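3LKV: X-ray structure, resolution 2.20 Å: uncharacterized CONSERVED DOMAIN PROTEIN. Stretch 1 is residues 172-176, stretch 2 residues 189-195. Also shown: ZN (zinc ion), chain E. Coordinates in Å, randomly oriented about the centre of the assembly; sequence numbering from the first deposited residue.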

# COMPACT_ATOMS: atom_id res chain seq x y z
N LEU A 172 -36.36 -7.59 23.19
CA LEU A 172 -34.98 -7.86 22.77
C LEU A 172 -34.60 -9.27 23.10
O LEU A 172 -34.75 -9.65 24.18
CB LEU A 172 -33.97 -6.96 23.52
CG LEU A 172 -33.73 -5.60 22.93
CD1 LEU A 172 -32.55 -4.91 23.69
CD2 LEU A 172 -33.44 -5.75 21.43
N VAL A 173 -34.08 -10.01 22.15
CA VAL A 173 -33.55 -11.32 22.40
C VAL A 173 -32.04 -11.27 22.21
O VAL A 173 -31.57 -11.01 21.12
CB VAL A 173 -34.12 -12.32 21.41
CG1 VAL A 173 -33.56 -13.71 21.72
CG2 VAL A 173 -35.65 -12.32 21.48
N GLU A 174 -31.28 -11.53 23.26
CA GLU A 174 -29.84 -11.28 23.27
C GLU A 174 -28.99 -12.52 23.41
O GLU A 174 -29.34 -13.42 24.16
CB GLU A 174 -29.49 -10.42 24.47
CG GLU A 174 -30.40 -9.23 24.71
CD GLU A 174 -30.02 -8.41 25.97
OE1 GLU A 174 -28.89 -8.55 26.54
OE2 GLU A 174 -30.90 -7.60 26.35
N ALA A 175 -27.84 -12.54 22.76
CA ALA A 175 -26.85 -13.55 23.04
C ALA A 175 -25.45 -12.94 22.92
O ALA A 175 -25.24 -12.02 22.12
CB ALA A 175 -27.01 -14.68 22.12
N THR A 176 -24.50 -13.42 23.70
CA THR A 176 -23.17 -12.87 23.61
C THR A 176 -22.27 -13.80 22.85
O THR A 176 -22.53 -14.98 22.78
CB THR A 176 -22.56 -12.54 24.98
OG1 THR A 176 -22.55 -13.70 25.80
CG2 THR A 176 -23.37 -11.43 25.62
N ALA A 189 -28.65 -19.54 18.03
CA ALA A 189 -29.40 -19.66 19.27
C ALA A 189 -30.61 -18.72 19.34
O ALA A 189 -31.54 -18.97 20.11
CB ALA A 189 -28.48 -19.42 20.50
N ILE A 190 -30.60 -17.62 18.59
CA ILE A 190 -31.67 -16.63 18.77
C ILE A 190 -32.53 -16.33 17.55
O ILE A 190 -33.55 -15.62 17.68
CB ILE A 190 -31.10 -15.26 19.30
CG1 ILE A 190 -30.18 -14.58 18.26
CG2 ILE A 190 -30.39 -15.48 20.61
CD1 ILE A 190 -29.85 -13.08 18.60
N ALA A 191 -32.13 -16.82 16.38
CA ALA A 191 -32.73 -16.35 15.15
C ALA A 191 -34.22 -16.74 15.07
O ALA A 191 -35.00 -15.97 14.57
CB ALA A 191 -31.97 -16.87 13.93
N GLU A 192 -34.61 -17.88 15.62
CA GLU A 192 -36.01 -18.32 15.54
C GLU A 192 -36.92 -17.61 16.56
O GLU A 192 -38.14 -17.55 16.37
CB GLU A 192 -36.11 -19.86 15.67
CG GLU A 192 -35.42 -20.66 14.46
CD GLU A 192 -36.06 -20.40 13.08
OE1 GLU A 192 -36.89 -19.46 12.90
OE2 GLU A 192 -35.75 -21.17 12.15
N LYS A 193 -36.34 -17.06 17.62
CA LYS A 193 -37.10 -16.22 18.56
C LYS A 193 -37.10 -14.75 18.14
O LYS A 193 -37.66 -13.91 18.83
CB LYS A 193 -36.51 -16.30 19.99
CG LYS A 193 -36.41 -17.71 20.66
CD LYS A 193 -35.05 -17.86 21.38
CE LYS A 193 -35.11 -18.67 22.68
NZ LYS A 193 -35.37 -20.13 22.51
N SER A 194 -36.51 -14.41 16.99
CA SER A 194 -36.40 -13.01 16.61
C SER A 194 -37.11 -12.75 15.32
O SER A 194 -37.07 -13.57 14.45
CB SER A 194 -34.94 -12.64 16.46
OG SER A 194 -34.26 -12.91 17.66
N ASP A 195 -37.77 -11.62 15.17
CA ASP A 195 -38.32 -11.27 13.86
C ASP A 195 -37.26 -10.68 12.98
O ASP A 195 -37.40 -10.71 11.78
CB ASP A 195 -39.52 -10.32 13.98
CG ASP A 195 -40.68 -10.95 14.77
OD1 ASP A 195 -41.12 -12.02 14.35
OD2 ASP A 195 -41.13 -10.40 15.80
ZN ZN E . -36.76 -15.31 13.22
O HOH W 1 -38.69 -16.84 13.53
O HOH W 2 -37.97 -14.40 11.48

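A β-strand commonly presents alternate side chains to one side of its backbone, so a partner that offers no exposed strand edge of its own can still be held by every second residue. The contact between residues 172-176 and the segment 189-195, which contains a type I turn, illustrates this principle on a small scale: 238 Å² of surface is buried, summed over both sides, without a single hydrogen bond passing between the two stretches.

The strand enters with Leu172, whose CA-to-CB bond points away from the second stretch and whose side chain makes no contact with it. The next residue reverses the direction. Val173 points toward the partner and is the centre of the contact, with its chi1 in the t rotamer. Val173 CA and Ser194 CA, 6.7 Å apart, are the CA atoms nearest each other across the stretches. Val173 CG1 packs 3.8 Å from CB of Ile190, an apolar contact between two β-branched side chains, while Val173 CG2 lies 3.7 Å from the backbone O of Lys193. Val173 CB also approaches Ser194 OG at 3.8 Å. Ser194 OG donates a hydrogen bond within its own stretch, to Ile190 O at 2.8 Å, so a polar group can sit beside an aliphatic one without being left unpaired. Ile190 O also accepts a weak bond from Lys193 N at 3.1 Å. The backbone of Val173 contributes as well, its O lying 3.7 Å from Ile190 CD1.

Glu174 turns away again, and its carboxylate is hydrogen-bonded elsewhere in the structure. What it offers the second stretch is backbone: its O lies 4.2 Å from Ile190 CG2, a marginal approach. With Ala175 the alternation returns toward the partner, and its small methyl, CB, meets Ile190. Ile190 thus spans two successive inward positions of the strand, and its CG2 lies 3.8 Å from both Val173 CG1 and Ala175 CB. Thr176 lies beyond reach, and the contact ends there.

Just after Ile190 the chain makes a type I turn from Ala191 to Ser194, closed by a hydrogen bond from Ser194 N to Ala191 O at 3.3 Å, and Lys193 and Ser194 in it also meet the strand. The carbonyl oxygens of Ala191 and Ser194 bind the zinc ion, with ZN to Ala191 O at 2.3 Å and ZN to Ser194 O at 2.1 Å, so the metal bridges the two ends of the turn. The example shows side-chain packing joining a strand to a segment with no hydrogen bond between them.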